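Local coordinates for protein superoxide dismutase [Mn/Fe] (Porphyromonas gingivalis, PDB 1UES) that dismutates superoxide radicals into oxygen and hydrogen peroxide as a homodimer with one manganese or iron ion per subunit, at residues Asp13-Lys21 / His174-Val182. The protein carries 1 engineered substitution. Sequence-based numbering, arbitrary orientation.
Sequences DALAPVISK and HLKDLWSIV
His174 turns the edge of its imidazole ring to the backbone of Val18. Its CE1 lies 3.5 Å from Val18 O, and the oxygen sits near the ring plane. CG is anti to the backbone N (chi1 171°), which swings the ring toward residues 13-21. Leu178 CG sits over one ring face, off its centre, 3.7 Å from the plane. Tyr167 and Tyr163 also pack against this ring. Asp177 meets Val18 with its CB and its backbone, 3.8 Å from CB to Val18 CG2. Its carboxylate serves other partners: OD2 bonds to Tyr167 OH and pairs with Lys176 NZ. Leu178 CD2 touches Val18 CG1 at 3.8 Å and also reaches the end of Ile19.

The contact joins the two parts of the iron/manganese superoxide dismutase fold. The loop ahead of the long helix 21-42 of the alpha-hairpin domain packs on helix 171-178 of the C-terminal domain and the residues that follow it. Ile19 lies close to His27, a manganese ligand on that long helix.

Ser180 OG lies 3.6 Å from Val18 CG2. The same hydroxyl donates to Asp177 O at 2.8 Å, in the carbonyl plane. That oxygen also accepts from Ser180 N, and both methyls of Val18 rest beside it. Ile181 places CG1 between its backbone N and carbonyl carbon (chi1 51°). CD1 thereby meets both Val18 CG1 and Ile19 CD1, each at 3.9 Å. Ile181 crosses Leu15 at about a right angle, and its CG2 lies 4.2 Å from Leu15 CD2. Phe81 touches both of these side chains.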
# COMPACT_ATOMS: atom_id res chain seq x y z
N ASP A 13 -23.39 -0.91 7.71
CA ASP A 13 -22.85 -1.48 8.94
C ASP A 13 -23.04 -2.99 8.98
O ASP A 13 -22.75 -3.63 9.98
CB ASP A 13 -23.53 -0.82 10.16
CG ASP A 13 -25.02 -1.15 10.26
OD1 ASP A 13 -25.62 -1.59 9.26
OD2 ASP A 13 -25.61 -0.99 11.37
N ALA A 14 -23.50 -3.56 7.87
CA ALA A 14 -23.78 -5.00 7.81
C ALA A 14 -22.57 -5.94 7.97
O ALA A 14 -22.75 -7.09 8.38
CB ALA A 14 -24.53 -5.33 6.52
N LEU A 15 -21.36 -5.48 7.65
CA LEU A 15 -20.16 -6.32 7.76
C LEU A 15 -19.32 -6.05 9.00
O LEU A 15 -18.27 -6.67 9.19
CB LEU A 15 -19.26 -6.18 6.51
CG LEU A 15 -20.04 -6.26 5.18
CD1 LEU A 15 -19.07 -6.02 4.03
CD2 LEU A 15 -20.71 -7.62 5.01
N ALA A 16 -19.82 -5.17 9.89
CA ALA A 16 -19.10 -4.86 11.13
C ALA A 16 -19.15 -6.14 11.96
O ALA A 16 -20.18 -6.82 12.00
CB ALA A 16 -19.80 -3.71 11.88
N PRO A 17 -18.07 -6.44 12.69
CA PRO A 17 -16.82 -5.69 12.85
C PRO A 17 -15.68 -5.90 11.87
O PRO A 17 -14.69 -5.14 11.91
CB PRO A 17 -16.35 -6.13 14.21
CG PRO A 17 -16.67 -7.58 14.21
CD PRO A 17 -18.04 -7.66 13.53
N VAL A 18 -15.82 -6.90 11.01
CA VAL A 18 -14.78 -7.29 10.05
C VAL A 18 -14.43 -6.16 9.08
O VAL A 18 -13.25 -5.93 8.76
CB VAL A 18 -15.20 -8.59 9.33
CG1 VAL A 18 -14.08 -9.05 8.38
CG2 VAL A 18 -15.51 -9.69 10.37
N ILE A 19 -15.47 -5.50 8.58
CA ILE A 19 -15.31 -4.31 7.74
C ILE A 19 -16.36 -3.43 8.42
O ILE A 19 -17.56 -3.59 8.20
CB ILE A 19 -15.66 -4.55 6.25
CG1 ILE A 19 -14.71 -5.60 5.67
CG2 ILE A 19 -15.46 -3.24 5.45
CD1 ILE A 19 -14.91 -5.89 4.19
N SER A 20 -15.88 -2.53 9.28
CA SER A 20 -16.72 -1.64 10.08
C SER A 20 -17.46 -0.65 9.22
O SER A 20 -17.15 -0.45 8.05
CB SER A 20 -15.87 -0.88 11.09
OG SER A 20 -15.12 0.11 10.42
N LYS A 21 -18.45 -0.01 9.84
CA LYS A 21 -19.25 0.98 9.16
C LYS A 21 -18.32 2.12 8.71
O LYS A 21 -18.45 2.64 7.61
CB LYS A 21 -20.35 1.50 10.09
CG LYS A 21 -20.84 2.89 9.70
CD LYS A 21 -21.91 3.44 10.65
CE LYS A 21 -22.63 4.64 9.97
NZ LYS A 21 -23.80 4.14 9.20
N HIS A 174 -7.13 -9.90 10.12
CA HIS A 174 -8.21 -9.42 9.28
C HIS A 174 -8.61 -10.49 8.28
O HIS A 174 -9.79 -10.72 8.06
CB HIS A 174 -7.78 -8.18 8.50
CG HIS A 174 -8.76 -7.75 7.45
ND1 HIS A 174 -9.97 -7.18 7.74
CD2 HIS A 174 -8.65 -7.73 6.09
CE1 HIS A 174 -10.57 -6.81 6.61
NE2 HIS A 174 -9.78 -7.14 5.60
N LEU A 175 -7.61 -11.14 7.67
CA LEU A 175 -7.90 -12.17 6.69
C LEU A 175 -8.66 -13.31 7.32
O LEU A 175 -9.61 -13.85 6.73
CB LEU A 175 -6.61 -12.68 6.07
CG LEU A 175 -5.81 -11.60 5.31
CD1 LEU A 175 -4.70 -12.26 4.50
CD2 LEU A 175 -6.72 -10.78 4.38
N LYS A 176 -8.25 -13.68 8.53
CA LYS A 176 -8.95 -14.79 9.19
C LYS A 176 -10.43 -14.44 9.42
O LYS A 176 -11.30 -15.31 9.29
CB LYS A 176 -8.21 -15.20 10.48
CG LYS A 176 -8.59 -14.45 11.72
CD LYS A 176 -7.37 -14.25 12.64
CE LYS A 176 -7.76 -13.50 13.90
NZ LYS A 176 -8.95 -12.66 13.63
N ASP A 177 -10.73 -13.17 9.70
CA ASP A 177 -12.09 -12.73 9.93
C ASP A 177 -12.89 -12.57 8.64
O ASP A 177 -14.10 -12.63 8.67
CB ASP A 177 -12.15 -11.39 10.67
CG ASP A 177 -11.88 -11.52 12.17
OD1 ASP A 177 -12.18 -12.59 12.74
OD2 ASP A 177 -11.37 -10.54 12.76
N LEU A 178 -12.23 -12.37 7.50
CA LEU A 178 -12.99 -12.17 6.28
C LEU A 178 -13.83 -13.37 5.95
O LEU A 178 -14.88 -13.24 5.34
CB LEU A 178 -12.05 -11.85 5.12
CG LEU A 178 -11.52 -10.43 5.05
CD1 LEU A 178 -10.53 -10.36 3.86
CD2 LEU A 178 -12.67 -9.41 4.89
N TRP A 179 -13.35 -14.55 6.33
CA TRP A 179 -14.13 -15.75 6.01
C TRP A 179 -15.54 -15.74 6.56
O TRP A 179 -16.47 -16.32 5.96
CB TRP A 179 -13.38 -16.99 6.48
CG TRP A 179 -12.03 -17.10 5.90
CD1 TRP A 179 -10.84 -16.84 6.53
CD2 TRP A 179 -11.70 -17.47 4.55
NE1 TRP A 179 -9.79 -17.02 5.66
CE2 TRP A 179 -10.29 -17.40 4.44
CE3 TRP A 179 -12.46 -17.84 3.43
CZ2 TRP A 179 -9.61 -17.70 3.25
CZ3 TRP A 179 -11.76 -18.14 2.23
CH2 TRP A 179 -10.37 -18.07 2.16
N SER A 180 -15.73 -15.05 7.69
CA SER A 180 -17.03 -14.98 8.32
C SER A 180 -18.06 -14.16 7.54
O SER A 180 -19.26 -14.28 7.80
CB SER A 180 -16.89 -14.44 9.75
OG SER A 180 -16.62 -13.03 9.78
N ILE A 181 -17.62 -13.32 6.59
CA ILE A 181 -18.60 -12.54 5.82
C ILE A 181 -18.68 -12.93 4.35
O ILE A 181 -19.40 -12.29 3.57
CB ILE A 181 -18.33 -11.03 5.88
CG1 ILE A 181 -16.88 -10.71 5.55
CG2 ILE A 181 -18.72 -10.50 7.28
CD1 ILE A 181 -16.59 -9.23 5.45
N VAL A 182 -17.95 -13.95 3.95
CA VAL A 182 -18.01 -14.38 2.56
C VAL A 182 -19.35 -15.07 2.30
O VAL A 182 -19.75 -15.97 3.04
CB VAL A 182 -16.86 -15.38 2.25
CG1 VAL A 182 -17.04 -16.02 0.88
CG2 VAL A 182 -15.53 -14.64 2.32